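Local coordinates for protein putative metal-dependent isothiocyanate hydrolase SaxA (Pectobacterium carotovorum, PDB 6BRM) that probably hydrolyses isothiocyanates with the help of two zinc ions held close together in a metallo-beta-lactamase-type fold, at residues 18-23 with 149-154; 65-70 with 126-131; 71-76 with 99-104; 162-167 with 219-224; 188-193 with 197-202. All blocks are in the same frame, centred on the assembly; numbering follows the deposited sequence.

Interaction 1 (18-23 with 149-154); sequences KKFLID and LVFTHH
F20 and F151 reach toward each other from backbones whose CA atoms stand 11.3 Å apart, and their side chains pass each other, running opposite ways. The nearest atoms are the two CE2 carbons of F20 and F151, 3.9 Å apart. The planes are inclined by 36° with centroids 5.5 Å from each other, an oblique pairing. Both phenylalanines set CG beside the backbone N and anti to the carbonyl carbon (chi1 -51° for F20, -71° for F151), which carries each ring across the gap between two layers. Those layers are the facing sheets of the metallo-beta-lactamase αββα sandwich: strand 18-22 belongs to one, strand 148-152 to the other, and between these two segments the contact is apolar, with no hydrogen bond across it. Two residues along, I22 repeats the approach more loosely, its CG2 lying 4.4 Å from CD1 of L149. I64 from the neighbouring strand 62-64 packs against all four of these side chains, while I121 adds to the wall beside F151.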
# COMPACT_ATOMS: atom_id res chain seq x y z
N LYS B 18 -4.52 4.68 -30.21
CA LYS B 18 -5.74 4.15 -29.59
C LYS B 18 -6.33 5.21 -28.67
O LYS B 18 -5.59 5.96 -28.04
CB LYS B 18 -5.44 2.89 -28.76
CG LYS B 18 -4.76 1.76 -29.51
CD LYS B 18 -5.64 1.17 -30.60
CE LYS B 18 -4.99 -0.01 -31.30
NZ LYS B 18 -3.59 0.26 -31.75
N LYS B 19 -7.67 5.26 -28.60
CA LYS B 19 -8.38 6.20 -27.73
C LYS B 19 -9.05 5.47 -26.56
O LYS B 19 -9.65 4.42 -26.75
CB LYS B 19 -9.46 6.95 -28.52
CG LYS B 19 -8.92 7.93 -29.54
CD LYS B 19 -10.02 8.82 -30.09
CE LYS B 19 -10.39 9.94 -29.12
NZ LYS B 19 -11.50 10.80 -29.63
N PHE B 20 -8.94 6.05 -25.37
CA PHE B 20 -9.58 5.53 -24.16
C PHE B 20 -10.42 6.62 -23.52
O PHE B 20 -10.13 7.80 -23.69
CB PHE B 20 -8.53 5.07 -23.14
CG PHE B 20 -7.50 4.14 -23.70
CD1 PHE B 20 -7.81 2.81 -23.97
CD2 PHE B 20 -6.22 4.59 -23.97
CE1 PHE B 20 -6.87 1.95 -24.49
CE2 PHE B 20 -5.26 3.73 -24.50
CZ PHE B 20 -5.59 2.41 -24.76
N LEU B 21 -11.46 6.20 -22.80
CA LEU B 21 -12.25 7.09 -21.95
C LEU B 21 -12.13 6.56 -20.53
O LEU B 21 -12.69 5.52 -20.21
CB LEU B 21 -13.72 7.11 -22.42
CG LEU B 21 -14.79 7.83 -21.59
CD1 LEU B 21 -14.47 9.31 -21.37
CD2 LEU B 21 -16.14 7.68 -22.26
N ILE B 22 -11.39 7.28 -19.69
CA ILE B 22 -11.14 6.87 -18.31
C ILE B 22 -12.18 7.52 -17.39
O ILE B 22 -12.33 8.74 -17.40
CB ILE B 22 -9.71 7.24 -17.84
CG1 ILE B 22 -8.65 6.49 -18.67
CG2 ILE B 22 -9.52 6.96 -16.35
CD1 ILE B 22 -8.01 7.31 -19.77
N ASP B 23 -12.87 6.69 -16.61
CA ASP B 23 -13.81 7.14 -15.57
C ASP B 23 -14.92 8.08 -16.07
O ASP B 23 -14.92 9.27 -15.74
CB ASP B 23 -13.04 7.77 -14.40
CG ASP B 23 -12.10 6.79 -13.71
OD1 ASP B 23 -11.87 5.69 -14.26
OD2 ASP B 23 -11.60 7.12 -12.62
N LEU B 149 -3.13 4.01 -12.99
CA LEU B 149 -2.86 3.45 -14.32
C LEU B 149 -1.63 4.10 -14.93
O LEU B 149 -1.59 5.32 -15.07
CB LEU B 149 -4.04 3.70 -15.27
CG LEU B 149 -5.42 3.20 -14.87
CD1 LEU B 149 -6.46 3.82 -15.78
CD2 LEU B 149 -5.48 1.68 -14.93
N VAL B 150 -0.64 3.28 -15.29
CA VAL B 150 0.53 3.74 -16.05
C VAL B 150 0.35 3.26 -17.48
O VAL B 150 -0.16 2.17 -17.71
CB VAL B 150 1.85 3.20 -15.45
CG1 VAL B 150 3.05 3.65 -16.28
CG2 VAL B 150 2.00 3.65 -14.00
N PHE B 151 0.75 4.09 -18.44
CA PHE B 151 0.74 3.73 -19.86
C PHE B 151 2.16 3.81 -20.41
O PHE B 151 2.81 4.85 -20.29
CB PHE B 151 -0.18 4.66 -20.65
CG PHE B 151 -1.64 4.46 -20.38
CD1 PHE B 151 -2.26 5.11 -19.34
CD2 PHE B 151 -2.39 3.61 -21.19
CE1 PHE B 151 -3.62 4.92 -19.09
CE2 PHE B 151 -3.74 3.42 -20.95
CZ PHE B 151 -4.36 4.07 -19.90
N THR B 152 2.62 2.72 -21.02
CA THR B 152 4.01 2.57 -21.48
C THR B 152 4.00 2.16 -22.95
O THR B 152 3.22 1.29 -23.34
CB THR B 152 4.76 1.56 -20.57
OG1 THR B 152 5.40 2.26 -19.50
CG2 THR B 152 5.81 0.74 -21.31
N HIS B 153 4.86 2.81 -23.74
CA HIS B 153 5.03 2.51 -25.17
C HIS B 153 6.22 3.32 -25.70
O HIS B 153 6.42 4.46 -25.28
CB HIS B 153 3.78 2.90 -25.97
CG HIS B 153 3.69 2.26 -27.33
ND1 HIS B 153 4.49 2.64 -28.39
CD2 HIS B 153 2.89 1.28 -27.80
CE1 HIS B 153 4.19 1.92 -29.45
NE2 HIS B 153 3.22 1.08 -29.12
N HIS B 154 7.02 2.74 -26.60
CA HIS B 154 7.96 3.53 -27.43
C HIS B 154 7.18 4.45 -28.39
O HIS B 154 5.97 4.31 -28.54
CB HIS B 154 8.96 2.62 -28.18
CG HIS B 154 8.34 1.75 -29.24
ND1 HIS B 154 8.50 2.00 -30.59
CD2 HIS B 154 7.60 0.62 -29.16
CE1 HIS B 154 7.86 1.08 -31.29
NE2 HIS B 154 7.31 0.23 -30.44

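Interaction 2 (65-70 with 126-131); sequences LTHTHT and GQHGSN. With ZN (zinc ion), chain L.
The first zinc site of the binuclear centre joins H67 and H69 to H128 through a single ion. H67 NE2, H69 ND1 and H128 NE2 each bind the zinc at 2.2 Å, and D164 and water 1 complete its shell. H128 comes from the direction opposite to H69, bringing its NE2 to the edge of the H69 ring, 3.2 Å from H69 ND1; the two planes are turned by 53°. The H67 side chain crosses that of H128 at about a right angle, with ring planes at 70°. H67 and H69 are the first two ligands of the HxHxDH motif that marks metallo-beta-lactamase-type hydrolases, whereas H128 sits at the centre of an inverse gamma turn in the loop after strand 120-124. Second-shell bonds fix the rotation of the rings. H67 ND1 donates to T66 OG1 at 2.9 Å, with the hydroxyl nearly in the ring plane. The remaining nitrogens use main-chain acceptors: H69 NE2 bonds to L142 O, and H128 ND1 to I198 O.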
# COMPACT_ATOMS: atom_id res chain seq x y z
N LEU B 65 -12.28 1.88 -15.99
CA LEU B 65 -12.82 2.25 -14.67
C LEU B 65 -11.79 1.94 -13.58
O LEU B 65 -11.47 0.77 -13.35
CB LEU B 65 -14.11 1.48 -14.37
CG LEU B 65 -15.47 2.05 -14.82
CD1 LEU B 65 -15.37 2.85 -16.11
CD2 LEU B 65 -16.48 0.91 -14.98
N THR B 66 -11.31 2.99 -12.92
CA THR B 66 -10.40 2.85 -11.77
C THR B 66 -11.15 2.28 -10.56
O THR B 66 -10.59 1.48 -9.81
CB THR B 66 -9.75 4.19 -11.37
OG1 THR B 66 -10.77 5.14 -11.01
CG2 THR B 66 -8.91 4.74 -12.52
N HIS B 67 -12.40 2.71 -10.39
CA HIS B 67 -13.32 2.16 -9.39
C HIS B 67 -14.75 2.63 -9.69
O HIS B 67 -14.97 3.42 -10.61
CB HIS B 67 -12.90 2.53 -7.95
CG HIS B 67 -12.83 4.00 -7.66
ND1 HIS B 67 -12.30 4.92 -8.54
CD2 HIS B 67 -13.18 4.70 -6.56
CE1 HIS B 67 -12.35 6.12 -8.01
NE2 HIS B 67 -12.89 6.02 -6.80
N THR B 68 -15.72 2.14 -8.91
CA THR B 68 -17.15 2.39 -9.16
C THR B 68 -17.78 3.49 -8.29
O THR B 68 -19.01 3.53 -8.16
CB THR B 68 -17.94 1.08 -9.01
OG1 THR B 68 -17.78 0.58 -7.68
CG2 THR B 68 -17.46 0.05 -10.01
N HIS B 69 -16.98 4.38 -7.70
CA HIS B 69 -17.51 5.57 -7.02
C HIS B 69 -18.27 6.44 -8.03
O HIS B 69 -17.82 6.60 -9.16
CB HIS B 69 -16.41 6.38 -6.32
CG HIS B 69 -15.93 5.78 -5.03
ND1 HIS B 69 -14.82 6.25 -4.36
CD2 HIS B 69 -16.41 4.75 -4.30
CE1 HIS B 69 -14.65 5.53 -3.26
NE2 HIS B 69 -15.60 4.62 -3.20
N THR B 70 -19.40 6.99 -7.60
CA THR B 70 -20.37 7.62 -8.51
C THR B 70 -19.79 8.77 -9.35
O THR B 70 -20.17 8.94 -10.51
CB THR B 70 -21.62 8.11 -7.75
OG1 THR B 70 -22.06 7.09 -6.84
CG2 THR B 70 -22.76 8.45 -8.71
N GLY B 126 -3.37 2.11 -4.79
CA GLY B 126 -3.43 3.37 -4.04
C GLY B 126 -4.11 3.14 -2.70
O GLY B 126 -4.43 2.00 -2.35
N GLN B 127 -4.30 4.22 -1.95
CA GLN B 127 -5.11 4.19 -0.74
C GLN B 127 -6.07 5.37 -0.74
O GLN B 127 -5.65 6.53 -0.64
CB GLN B 127 -4.22 4.21 0.51
CG GLN B 127 -4.92 3.74 1.77
CD GLN B 127 -3.96 3.41 2.89
OE1 GLN B 127 -3.63 2.24 3.11
NE2 GLN B 127 -3.50 4.43 3.60
N HIS B 128 -7.37 5.07 -0.84
CA HIS B 128 -8.43 6.08 -0.96
C HIS B 128 -8.86 6.56 0.43
O HIS B 128 -10.01 6.41 0.83
CB HIS B 128 -9.61 5.48 -1.74
CG HIS B 128 -10.53 6.48 -2.37
ND1 HIS B 128 -10.59 7.80 -1.97
CD2 HIS B 128 -11.43 6.35 -3.37
CE1 HIS B 128 -11.49 8.44 -2.70
NE2 HIS B 128 -12.02 7.58 -3.55
N GLY B 129 -7.92 7.15 1.17
CA GLY B 129 -8.14 7.51 2.57
C GLY B 129 -6.88 7.43 3.40
O GLY B 129 -5.86 6.90 2.96
N SER B 130 -6.96 7.98 4.61
CA SER B 130 -5.86 7.92 5.58
C SER B 130 -5.72 6.52 6.18
O SER B 130 -6.61 5.69 6.05
CB SER B 130 -6.10 8.92 6.71
OG SER B 130 -7.29 8.59 7.41
N ASN B 131 -4.59 6.28 6.85
CA ASN B 131 -4.35 5.02 7.57
C ASN B 131 -5.42 4.71 8.62
O ASN B 131 -5.81 3.56 8.79
CB ASN B 131 -2.97 5.04 8.25
CG ASN B 131 -1.82 4.92 7.27
OD1 ASN B 131 -2.02 4.88 6.06
ND2 ASN B 131 -0.61 4.84 7.79
ZN ZN L . -13.34 7.58 -5.30
O HOH W 1 -14.80 9.15 -5.74

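Interaction 3 (71-76 with 99-104); sequences DHWDEA and RSQGFF. With ZN (zinc ion), chain M.
W73, which directly follows the last histidine of the zinc-binding HxHxDH motif, turns its indole to the loop after helix 92-100, where F103 and Q101 meet it. With CG trans to the backbone N (chi1 -179°), the indole extends toward the 99-104 segment and presents the edge of its benzo ring. F103 arrives from the opposite direction: W73 CH2 lies 3.6 Å from F103 CZ, and W73 CZ2 is 3.7 Å from F103 CE1, which sits near the indole plane. The two six-membered rings are inclined by 53°, an oblique meeting. Q101, extended beyond CG, runs past the indole the other way and lays its amide near the pyrrole edge, the planes only 21° apart. I98 packs against both aromatic residues, and K83 makes a cation-pi contact with F103. The next residue, D74, N-caps helix 75-80 by accepting a hydrogen bond from A77 N at OD1. Just before W73, the second zinc is bound by H72 NE2, whose ring is steadied by a bond from ND1 to D23. D71 divides its carboxylate: OD2 binds that zinc at 2.2 Å, while OD1, 3.5 Å from the metal, accepts a hydrogen bond from water 1.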
# COMPACT_ATOMS: atom_id res chain seq x y z
N ASP B 71 -18.86 9.52 -8.77
CA ASP B 71 -18.12 10.58 -9.49
C ASP B 71 -17.09 10.07 -10.53
O ASP B 71 -16.36 10.87 -11.12
CB ASP B 71 -17.45 11.55 -8.51
CG ASP B 71 -16.42 10.87 -7.62
OD1 ASP B 71 -16.80 9.87 -6.97
OD2 ASP B 71 -15.26 11.33 -7.54
N HIS B 72 -17.00 8.75 -10.71
CA HIS B 72 -16.20 8.12 -11.78
C HIS B 72 -17.00 7.19 -12.71
O HIS B 72 -16.46 6.71 -13.70
CB HIS B 72 -15.06 7.32 -11.14
CG HIS B 72 -14.19 8.13 -10.24
ND1 HIS B 72 -12.97 8.63 -10.64
CD2 HIS B 72 -14.37 8.55 -8.97
CE1 HIS B 72 -12.43 9.31 -9.65
NE2 HIS B 72 -13.26 9.28 -8.62
N TRP B 73 -18.27 6.95 -12.39
CA TRP B 73 -19.10 5.96 -13.08
C TRP B 73 -20.53 6.09 -12.54
O TRP B 73 -20.95 5.34 -11.64
CB TRP B 73 -18.55 4.54 -12.84
CG TRP B 73 -19.30 3.42 -13.51
CD1 TRP B 73 -19.93 2.38 -12.90
CD2 TRP B 73 -19.48 3.23 -14.92
NE1 TRP B 73 -20.49 1.55 -13.84
CE2 TRP B 73 -20.23 2.05 -15.09
CE3 TRP B 73 -19.08 3.94 -16.06
CZ2 TRP B 73 -20.60 1.56 -16.35
CZ3 TRP B 73 -19.45 3.46 -17.32
CH2 TRP B 73 -20.20 2.28 -17.45
N ASP B 74 -21.26 7.07 -13.08
CA ASP B 74 -22.63 7.38 -12.63
C ASP B 74 -23.70 6.65 -13.44
O ASP B 74 -23.38 6.03 -14.46
CB ASP B 74 -22.89 8.90 -12.62
CG ASP B 74 -22.78 9.56 -13.99
OD1 ASP B 74 -22.57 8.86 -15.01
OD2 ASP B 74 -22.88 10.79 -14.05
N GLU B 75 -24.94 6.74 -12.99
CA GLU B 75 -26.09 6.12 -13.67
C GLU B 75 -26.25 6.63 -15.11
O GLU B 75 -26.56 5.85 -16.01
CB GLU B 75 -27.39 6.35 -12.88
CG GLU B 75 -28.57 5.46 -13.27
CD GLU B 75 -28.43 4.01 -12.79
OE1 GLU B 75 -28.07 3.79 -11.61
OE2 GLU B 75 -28.71 3.09 -13.59
N ALA B 76 -26.01 7.93 -15.33
CA ALA B 76 -26.05 8.52 -16.68
C ALA B 76 -25.09 7.84 -17.67
O ALA B 76 -25.46 7.58 -18.81
CB ALA B 76 -25.76 10.01 -16.61
N ARG B 99 -20.98 -5.94 -15.04
CA ARG B 99 -21.63 -7.00 -15.83
C ARG B 99 -23.12 -7.16 -15.52
O ARG B 99 -23.93 -7.39 -16.42
CB ARG B 99 -20.91 -8.34 -15.64
CG ARG B 99 -21.29 -9.45 -16.62
CD ARG B 99 -20.08 -10.33 -16.95
NE ARG B 99 -19.34 -10.72 -15.74
CZ ARG B 99 -18.03 -10.94 -15.66
NH1 ARG B 99 -17.21 -10.81 -16.71
NH2 ARG B 99 -17.50 -11.28 -14.48
N SER B 100 -23.47 -7.02 -14.24
CA SER B 100 -24.87 -7.12 -13.80
C SER B 100 -25.70 -5.87 -14.11
O SER B 100 -26.92 -5.88 -13.98
CB SER B 100 -24.94 -7.45 -12.31
OG SER B 100 -26.12 -8.17 -12.01
N GLN B 101 -25.03 -4.79 -14.53
CA GLN B 101 -25.70 -3.57 -15.02
C GLN B 101 -25.95 -3.56 -16.54
O GLN B 101 -26.19 -2.50 -17.11
CB GLN B 101 -24.87 -2.34 -14.61
CG GLN B 101 -24.80 -2.12 -13.11
CD GLN B 101 -23.95 -0.92 -12.71
OE1 GLN B 101 -24.02 -0.47 -11.57
NE2 GLN B 101 -23.15 -0.41 -13.64
N GLY B 102 -25.89 -4.73 -17.18
CA GLY B 102 -26.22 -4.87 -18.61
C GLY B 102 -25.04 -5.06 -19.56
O GLY B 102 -25.23 -5.49 -20.70
N PHE B 103 -23.83 -4.73 -19.11
CA PHE B 103 -22.63 -4.82 -19.95
C PHE B 103 -22.17 -6.27 -20.06
O PHE B 103 -22.36 -7.06 -19.12
CB PHE B 103 -21.51 -3.94 -19.38
CG PHE B 103 -21.81 -2.46 -19.42
CD1 PHE B 103 -22.53 -1.85 -18.40
CD2 PHE B 103 -21.36 -1.68 -20.48
CE1 PHE B 103 -22.81 -0.48 -18.44
CE2 PHE B 103 -21.63 -0.32 -20.53
CZ PHE B 103 -22.35 0.28 -19.51
N PHE B 104 -21.60 -6.64 -21.21
CA PHE B 104 -21.10 -8.01 -21.43
C PHE B 104 -19.69 -8.17 -22.04
O PHE B 104 -19.16 -9.29 -22.06
CB PHE B 104 -22.13 -8.85 -22.21
CG PHE B 104 -22.72 -8.16 -23.41
CD1 PHE B 104 -21.98 -8.00 -24.58
CD2 PHE B 104 -24.04 -7.69 -23.39
CE1 PHE B 104 -22.53 -7.38 -25.69
CE2 PHE B 104 -24.59 -7.07 -24.50
CZ PHE B 104 -23.83 -6.91 -25.65
ZN ZN M . -13.37 10.46 -6.78
O HOH W 1 -14.80 9.15 -5.74
O HOH W 2 -13.34 11.47 -4.82

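Interaction 4 (162-167 with 219-224); sequences AGDTVW and ASHMES. With ZN (zinc ion), chain M; ZN (zinc ion), chain L.
D164 and H221 meet at the binuclear centre chiefly through metal coordination. A single oxygen, D164 OD2, bridges the two ions, binding each zinc at 2.2 Å, and H221 NE2 binds the second zinc at the same distance. The side chains cross at about a right angle, with carboxylate and imidazole planes 53° apart. The direct contact between them is non-bonded: D164 OD1 lies 3.2 Å from H221 CD2. Hydrogen bonds place the bridging group. D164 OD1 is held by N186 ND2, leaving the coordinating role to OD2. D164 forms the centre of an inverse gamma turn, with T165 N bonded to G163 O at 2.9 Å. Next to it, T165 OG1 donates to a lone pair of V166 O at 2.7 Å and also accepts a hydrogen bond from Q127 N. Both ligands sit just past the C-terminal ends of strands 159-163 and 216-220 in one sheet, the usual place for metal ligands in metallo-beta-lactamase-type enzymes. W167 NE1 bonds to Y134 O of the second subunit. Water 1 also bridges the two ions at 2.2 Å, so a shared carboxylate oxygen and a shared water hold them together; such a water is probably the nucleophile, as in related binuclear hydrolases.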
# COMPACT_ATOMS: atom_id res chain seq x y z
N ALA B 162 -2.71 8.65 -11.43
CA ALA B 162 -2.63 8.16 -10.05
C ALA B 162 -3.99 7.75 -9.47
O ALA B 162 -4.07 6.78 -8.71
CB ALA B 162 -1.98 9.20 -9.15
N GLY B 163 -5.03 8.50 -9.83
CA GLY B 163 -6.40 8.18 -9.42
C GLY B 163 -6.69 8.58 -7.99
O GLY B 163 -5.97 9.40 -7.40
N ASP B 164 -7.75 8.00 -7.43
CA ASP B 164 -8.22 8.34 -6.09
C ASP B 164 -7.37 7.65 -5.01
O ASP B 164 -7.74 6.61 -4.48
CB ASP B 164 -9.70 7.97 -5.91
CG ASP B 164 -10.65 8.99 -6.54
OD1 ASP B 164 -10.20 9.78 -7.39
OD2 ASP B 164 -11.85 8.99 -6.15
N THR B 165 -6.24 8.27 -4.71
CA THR B 165 -5.35 7.84 -3.63
C THR B 165 -4.80 9.07 -2.90
O THR B 165 -4.62 10.11 -3.52
CB THR B 165 -4.17 6.98 -4.16
OG1 THR B 165 -3.32 6.60 -3.07
CG2 THR B 165 -3.34 7.72 -5.22
N VAL B 166 -4.57 8.95 -1.59
CA VAL B 166 -3.74 9.92 -0.85
C VAL B 166 -2.28 9.45 -0.92
O VAL B 166 -1.99 8.40 -1.51
CB VAL B 166 -4.20 10.13 0.62
CG1 VAL B 166 -5.69 10.43 0.68
CG2 VAL B 166 -3.84 8.95 1.52
N TRP B 167 -1.38 10.22 -0.33
CA TRP B 167 0.04 9.87 -0.31
C TRP B 167 0.29 8.62 0.55
O TRP B 167 0.21 8.67 1.78
CB TRP B 167 0.90 11.04 0.17
CG TRP B 167 2.37 10.84 -0.03
CD1 TRP B 167 3.20 10.03 0.69
CD2 TRP B 167 3.19 11.47 -1.03
NE1 TRP B 167 4.48 10.11 0.21
CE2 TRP B 167 4.50 10.98 -0.85
CE3 TRP B 167 2.94 12.38 -2.05
CZ2 TRP B 167 5.57 11.39 -1.65
CZ3 TRP B 167 3.99 12.79 -2.86
CH2 TRP B 167 5.30 12.29 -2.65
N ALA B 219 -3.23 18.56 -13.07
CA ALA B 219 -4.24 18.57 -12.01
C ALA B 219 -5.61 18.19 -12.57
O ALA B 219 -5.93 18.53 -13.72
CB ALA B 219 -4.30 19.94 -11.35
N SER B 220 -6.40 17.49 -11.76
CA SER B 220 -7.71 16.97 -12.17
C SER B 220 -8.55 16.63 -10.94
O SER B 220 -8.07 16.76 -9.81
CB SER B 220 -7.52 15.73 -13.06
OG SER B 220 -8.76 15.20 -13.51
N HIS B 221 -9.79 16.23 -11.17
CA HIS B 221 -10.72 15.82 -10.10
C HIS B 221 -11.09 17.01 -9.18
O HIS B 221 -11.12 16.86 -7.95
CB HIS B 221 -10.13 14.64 -9.30
CG HIS B 221 -11.15 13.82 -8.55
ND1 HIS B 221 -12.02 14.36 -7.64
CD2 HIS B 221 -11.39 12.49 -8.56
CE1 HIS B 221 -12.78 13.40 -7.13
NE2 HIS B 221 -12.41 12.25 -7.66
N MET B 222 -11.38 18.17 -9.76
CA MET B 222 -11.82 19.35 -8.98
C MET B 222 -12.79 20.28 -9.74
O MET B 222 -12.79 20.31 -10.97
CB MET B 222 -10.62 20.13 -8.45
CG MET B 222 -9.62 20.59 -9.49
SD MET B 222 -8.12 21.27 -8.73
CE MET B 222 -7.08 21.42 -10.18
N GLU B 223 -13.59 21.02 -8.97
CA GLU B 223 -14.65 21.92 -9.49
C GLU B 223 -15.69 21.18 -10.32
O GLU B 223 -16.00 21.56 -11.46
CB GLU B 223 -14.05 23.09 -10.28
CG GLU B 223 -13.03 23.91 -9.50
CD GLU B 223 -12.63 25.18 -10.22
OE1 GLU B 223 -12.60 25.20 -11.47
OE2 GLU B 223 -12.31 26.17 -9.53
N SER B 224 -16.23 20.11 -9.73
CA SER B 224 -17.17 19.20 -10.41
C SER B 224 -18.17 18.59 -9.44
O SER B 224 -19.36 18.50 -9.77
CB SER B 224 -16.41 18.09 -11.12
OG SER B 224 -15.43 18.61 -12.00
ZN ZN M . -13.37 10.46 -6.78
ZN ZN L . -13.34 7.58 -5.30
O HOH W 1 -14.80 9.15 -5.74
O HOH W 2 -13.34 11.47 -4.82

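Interaction 5 (188-193 with 197-202); sequences GYAVND and PIIMGK
A short antiparallel hairpin, strands 191-192 and 196-197, rises beside the zinc centre, and its flanks are joined by main-chain bonds from Y189 and A190 to M200 and I198. V191 and P197 form a non-hydrogen-bonded pair with CA atoms 4.1 Å apart. Beside it I198 N donates to A190 O at 3.1 Å, almost straight at 178°. Further down, Y189 N reaches M200 O at 3.0 Å with a more bent angle of 138°. The Y189 side chain runs alongside P197, pointing the same way, so that CE1 of Y189 lies 3.9 Å from CG of P197; CD1 of Y189 rests 3.7 Å from G201 CA, where no side chain intervenes. V191 puts CG2 trans to its backbone N, which brings that methyl 4.0 Å from P197 CD. A190 packs its methyl against two successive isoleucines: its CB is 3.7 Å from I198 CG1 and touches I199 CG1 somewhat more loosely. N192 OD1 secures the hairpin loop by accepting Y195 N. The inner surface faces the metals, with I199 against both H128 and H221. The segment leaving the hairpin thus gives the zinc centre an apolar wall, and its polar main chain probably helps orient a ligand.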
# COMPACT_ATOMS: atom_id res chain seq x y z
N GLY B 188 -8.67 17.08 -5.81
CA GLY B 188 -9.92 17.64 -5.32
C GLY B 188 -9.86 18.14 -3.90
O GLY B 188 -10.56 19.09 -3.54
N TYR B 189 -9.03 17.49 -3.08
CA TYR B 189 -8.96 17.73 -1.64
C TYR B 189 -10.34 17.56 -0.97
O TYR B 189 -10.76 18.39 -0.15
CB TYR B 189 -8.33 19.10 -1.33
CG TYR B 189 -7.71 19.19 0.06
CD1 TYR B 189 -6.62 18.40 0.41
CD2 TYR B 189 -8.22 20.07 1.02
CE1 TYR B 189 -6.05 18.48 1.68
CE2 TYR B 189 -7.66 20.16 2.29
CZ TYR B 189 -6.57 19.36 2.61
OH TYR B 189 -6.01 19.44 3.87
N ALA B 190 -11.03 16.49 -1.34
CA ALA B 190 -12.19 16.03 -0.60
C ALA B 190 -11.69 15.52 0.75
O ALA B 190 -10.67 14.83 0.82
CB ALA B 190 -12.91 14.92 -1.35
N VAL B 191 -12.40 15.89 1.81
CA VAL B 191 -11.97 15.61 3.17
C VAL B 191 -13.08 14.90 3.95
O VAL B 191 -14.25 15.26 3.84
CB VAL B 191 -11.49 16.91 3.88
CG1 VAL B 191 -12.66 17.81 4.27
CG2 VAL B 191 -10.62 16.59 5.08
N ASN B 192 -12.71 13.85 4.68
CA ASN B 192 -13.63 13.18 5.60
C ASN B 192 -13.72 14.01 6.87
O ASN B 192 -12.74 14.66 7.26
CB ASN B 192 -13.13 11.76 5.92
CG ASN B 192 -14.11 10.98 6.77
OD1 ASN B 192 -13.88 10.77 7.96
ND2 ASN B 192 -15.22 10.55 6.17
N ASP B 193 -14.88 13.98 7.53
CA ASP B 193 -15.16 14.83 8.69
C ASP B 193 -14.17 14.61 9.84
O ASP B 193 -13.67 15.58 10.41
CB ASP B 193 -16.59 14.59 9.20
CG ASP B 193 -17.03 15.62 10.22
OD1 ASP B 193 -16.97 16.83 9.91
OD2 ASP B 193 -17.47 15.22 11.33
N PRO B 197 -8.17 13.95 4.89
CA PRO B 197 -8.29 13.85 3.43
C PRO B 197 -8.44 12.43 2.87
O PRO B 197 -7.82 11.50 3.39
CB PRO B 197 -7.00 14.49 2.92
CG PRO B 197 -6.62 15.45 3.99
CD PRO B 197 -7.03 14.81 5.28
N ILE B 198 -9.26 12.29 1.83
CA ILE B 198 -9.52 11.01 1.15
C ILE B 198 -8.90 10.89 -0.25
O ILE B 198 -8.86 9.79 -0.82
CB ILE B 198 -11.04 10.68 1.07
CG1 ILE B 198 -11.83 11.81 0.39
CG2 ILE B 198 -11.59 10.41 2.46
CD1 ILE B 198 -13.17 11.36 -0.16
N ILE B 199 -8.46 12.02 -0.81
CA ILE B 199 -7.71 12.07 -2.06
C ILE B 199 -6.60 13.14 -1.94
O ILE B 199 -6.41 13.71 -0.86
CB ILE B 199 -8.65 12.33 -3.28
CG1 ILE B 199 -9.45 13.62 -3.11
CG2 ILE B 199 -9.60 11.15 -3.49
CD1 ILE B 199 -10.24 14.00 -4.34
N MET B 200 -5.88 13.41 -3.03
CA MET B 200 -4.74 14.35 -2.99
C MET B 200 -5.20 15.80 -2.96
O MET B 200 -6.36 16.11 -3.22
CB MET B 200 -3.80 14.13 -4.18
CG MET B 200 -3.37 12.69 -4.38
SD MET B 200 -1.85 12.44 -5.30
CE MET B 200 -0.79 11.71 -4.06
N GLY B 201 -4.25 16.69 -2.65
CA GLY B 201 -4.50 18.12 -2.60
C GLY B 201 -3.36 18.92 -3.19
O GLY B 201 -2.64 18.43 -4.06
N LYS B 202 -3.20 20.15 -2.71
CA LYS B 202 -2.13 21.04 -3.17
C LYS B 202 -0.75 20.58 -2.67
O LYS B 202 0.20 20.58 -3.45
CB LYS B 202 -2.41 22.51 -2.78
CG LYS B 202 -2.36 22.83 -1.29
CD LYS B 202 -3.03 24.17 -0.98
CE LYS B 202 -2.90 24.54 0.48
NZ LYS B 202 -3.55 25.84 0.79

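Overall arrangement
Along the chain, the span of interaction 3 falls within that of interaction 2, and both within that of interaction 1; interactions 4 and 5 follow, with 5 between the two halves of 4. Interaction 1 lies deep between the two sheets. The zinc-binding loops of interactions 2, 3 and 4 gather at one end of the sandwich, although the centres of 2 and 4 are 10 Å apart and those of 3 and 4 about 21 Å. D23, just after strand 18-22, ties interaction 1 to T66 and H72. Interaction 5, its centre 8 Å from that of interaction 4, lines the site through I199, next to H128 and H221. Ligands from distant chain regions thereby converge on one two-zinc centre, while interactions 2 and 4 also reach the second subunit.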